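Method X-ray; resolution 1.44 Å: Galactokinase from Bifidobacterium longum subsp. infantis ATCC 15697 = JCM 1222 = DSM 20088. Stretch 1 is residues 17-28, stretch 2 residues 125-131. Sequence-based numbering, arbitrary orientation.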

# COMPACT_ATOMS: atom_id res chain seq x y z
N SER A 17 -18.80 15.37 -0.12
CA SER A 17 -19.50 16.33 0.78
C SER A 17 -18.52 16.82 1.87
O SER A 17 -18.35 18.02 2.11
CB SER A 17 -20.77 15.71 1.33
OG SER A 17 -21.47 16.65 2.06
N GLN A 18 -17.80 15.91 2.48
CA GLN A 18 -16.94 16.22 3.64
C GLN A 18 -15.69 16.97 3.21
O GLN A 18 -15.25 17.92 3.91
CB GLN A 18 -16.62 14.93 4.39
CG GLN A 18 -17.81 14.38 5.16
CD GLN A 18 -17.52 13.04 5.81
OE1 GLN A 18 -16.48 12.87 6.40
NE2 GLN A 18 -18.54 12.20 5.89
N ALA A 19 -15.06 16.56 2.11
CA ALA A 19 -13.84 17.22 1.60
C ALA A 19 -14.20 18.62 1.15
O ALA A 19 -13.44 19.58 1.46
CB ALA A 19 -13.25 16.43 0.48
N THR A 20 -15.36 18.77 0.51
CA THR A 20 -15.81 20.09 -0.00
C THR A 20 -16.08 21.03 1.18
O THR A 20 -15.61 22.13 1.16
CB THR A 20 -17.01 19.97 -0.92
OG1 THR A 20 -16.68 19.13 -2.04
CG2 THR A 20 -17.40 21.34 -1.43
N LYS A 21 -16.81 20.56 2.18
CA LYS A 21 -17.14 21.37 3.37
C LYS A 21 -15.83 21.79 4.08
O LYS A 21 -15.71 22.95 4.52
CB LYS A 21 -18.09 20.58 4.27
CG LYS A 21 -18.44 21.25 5.61
CD LYS A 21 -19.63 20.63 6.27
CE LYS A 21 -19.95 21.06 7.70
NZ LYS A 21 -19.40 22.38 8.08
N LEU A 22 -14.87 20.89 4.28
CA LEU A 22 -13.64 21.27 4.98
C LEU A 22 -12.91 22.33 4.14
O LEU A 22 -12.30 23.27 4.69
CB LEU A 22 -12.76 20.04 5.21
CG LEU A 22 -11.43 20.29 5.88
CD1 LEU A 22 -11.63 20.86 7.26
CD2 LEU A 22 -10.66 19.00 6.02
N PHE A 23 -12.95 22.17 2.85
CA PHE A 23 -12.27 23.14 1.94
C PHE A 23 -12.95 24.52 2.08
O PHE A 23 -12.24 25.51 2.32
CB PHE A 23 -12.36 22.67 0.49
CG PHE A 23 -11.53 23.51 -0.43
CD1 PHE A 23 -12.01 24.77 -0.82
CD2 PHE A 23 -10.27 23.10 -0.81
CE1 PHE A 23 -11.23 25.55 -1.64
CE2 PHE A 23 -9.48 23.88 -1.64
CZ PHE A 23 -9.97 25.10 -2.04
N VAL A 24 -14.27 24.58 2.03
CA VAL A 24 -15.04 25.86 2.06
C VAL A 24 -14.87 26.45 3.46
O VAL A 24 -14.59 27.68 3.56
CB VAL A 24 -16.51 25.66 1.64
CG1 VAL A 24 -17.38 26.88 1.93
CG2 VAL A 24 -16.62 25.34 0.15
N ASP A 25 -14.99 25.64 4.52
CA ASP A 25 -14.77 26.09 5.93
C ASP A 25 -13.36 26.68 6.15
O ASP A 25 -13.14 27.55 7.05
CB ASP A 25 -15.02 24.92 6.88
CG ASP A 25 -16.50 24.62 6.99
OD1 ASP A 25 -17.30 25.43 6.42
OD2 ASP A 25 -16.84 23.60 7.60
N THR A 26 -12.37 26.16 5.48
CA THR A 26 -10.96 26.50 5.74
C THR A 26 -10.57 27.69 4.85
O THR A 26 -9.88 28.59 5.38
CB THR A 26 -10.05 25.31 5.50
OG1 THR A 26 -10.42 24.17 6.25
CG2 THR A 26 -8.62 25.70 5.82
N TYR A 27 -10.92 27.65 3.56
CA TYR A 27 -10.38 28.57 2.53
C TYR A 27 -11.41 29.52 1.94
O TYR A 27 -10.97 30.47 1.30
CB TYR A 27 -9.80 27.76 1.36
CG TYR A 27 -8.77 26.75 1.78
CD1 TYR A 27 -7.67 27.14 2.50
CD2 TYR A 27 -8.89 25.40 1.50
CE1 TYR A 27 -6.69 26.25 2.90
CE2 TYR A 27 -7.92 24.49 1.92
CZ TYR A 27 -6.82 24.89 2.64
OH TYR A 27 -5.79 24.08 3.06
N GLY A 28 -12.69 29.37 2.29
CA GLY A 28 -13.85 30.17 1.85
C GLY A 28 -14.22 29.92 0.42
O GLY A 28 -15.41 29.75 0.15
N PHE A 125 -1.12 25.34 -4.55
CA PHE A 125 -2.50 24.86 -4.44
C PHE A 125 -2.99 24.96 -2.99
O PHE A 125 -2.19 25.02 -2.04
CB PHE A 125 -2.65 23.43 -4.96
CG PHE A 125 -1.90 22.39 -4.19
CD1 PHE A 125 -0.59 22.12 -4.50
CD2 PHE A 125 -2.52 21.63 -3.22
CE1 PHE A 125 0.10 21.10 -3.85
CE2 PHE A 125 -1.82 20.65 -2.53
CZ PHE A 125 -0.52 20.40 -2.82
N ASP A 126 -4.30 25.00 -2.88
CA ASP A 126 -5.04 24.84 -1.61
C ASP A 126 -5.70 23.48 -1.64
O ASP A 126 -6.30 23.14 -2.66
CB ASP A 126 -6.05 25.93 -1.42
CG ASP A 126 -5.44 27.31 -1.31
OD1 ASP A 126 -4.33 27.44 -0.65
OD2 ASP A 126 -6.14 28.27 -1.80
N ALA A 127 -5.61 22.75 -0.54
CA ALA A 127 -6.31 21.45 -0.47
C ALA A 127 -6.84 21.16 0.93
O ALA A 127 -6.21 21.57 1.95
CB ALA A 127 -5.45 20.32 -0.98
N ALA A 128 -7.87 20.35 0.91
CA ALA A 128 -8.49 19.76 2.11
C ALA A 128 -8.63 18.26 1.87
O ALA A 128 -9.16 17.80 0.86
CB ALA A 128 -9.82 20.35 2.42
N PHE A 129 -8.16 17.50 2.84
CA PHE A 129 -8.24 16.02 2.81
C PHE A 129 -9.21 15.50 3.88
O PHE A 129 -9.15 15.93 5.06
CB PHE A 129 -6.87 15.44 3.17
CG PHE A 129 -5.84 15.74 2.15
CD1 PHE A 129 -5.70 14.91 1.07
CD2 PHE A 129 -5.09 16.91 2.20
CE1 PHE A 129 -4.72 15.15 0.13
CE2 PHE A 129 -4.13 17.16 1.24
CZ PHE A 129 -3.98 16.31 0.20
N VAL A 130 -10.05 14.56 3.48
CA VAL A 130 -10.89 13.73 4.35
C VAL A 130 -10.62 12.28 3.94
O VAL A 130 -10.67 11.98 2.77
CB VAL A 130 -12.39 14.07 4.28
CG1 VAL A 130 -13.16 13.08 5.09
CG2 VAL A 130 -12.63 15.52 4.76
N SER A 131 -10.26 11.42 4.91
CA SER A 131 -9.95 10.02 4.63
C SER A 131 -10.76 9.07 5.50
O SER A 131 -11.09 9.43 6.64
CB SER A 131 -8.45 9.80 4.80
OG SER A 131 -8.06 8.53 4.35

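The rule of this contact is alternation on the strand met by one stripe of the helix. Strand 125-131 aims the CA-to-CB bonds of Asp126, Ala128 and Val130 toward helix 17-27, while those of Ala127 and Phe129 point away. The two elements run at 142° to each other, nearer antiparallel than parallel, so Val130 pairs with the earlier helical residues and Asp126 with Tyr27.

Val130 has the most surface covered. Val130 CG2 lies 3.7 Å from Ala19 N and 4.2 Å from Leu22 CD2, and Val130 CG1 is 3.6 Å from Gln18 OE1, so both methyls of this t rotamer lie against the helix, with Gln18 reached by each. Gln18 thus contributes the end of a long polar side chain to packing without forming a hydrogen bond across the contact.

Ala128 comes next, and here small size goes with close approach: Ala128 CA is 5.1 Å from Phe23 CA. Ala128 CB, its single methyl, sits 3.6 Å from Phe23 N, 3.8 Å from Ala19 O and 3.8 Å from Leu22 CG, packed against helix backbone as much as side chains. Phe23 N is already hydrogen-bonded to Ala19 O, 3.0 Å away, so the methyl faces polar atoms whose needs are met within the helix.

Tyr27 works where the backbones have separated, with Tyr27 CA 7.7 Å from Asp126 CA. Its ring spans the wider gap, and Tyr27 OH donates to Ala127 O at 2.8 Å, the only hydrogen bond between the stretches. Ala127 therefore takes part through its carbonyl although its methyl points away. Asp126 CB lies 4.0 Å from the centroid of the Tyr27 ring, 8° off the normal, a CH-pi contact over the face; the carboxylate is hydrogen-bonded elsewhere in the structure. Phe23 adds its ring edge, with Phe23 CE2 3.4 Å from Asp126 O.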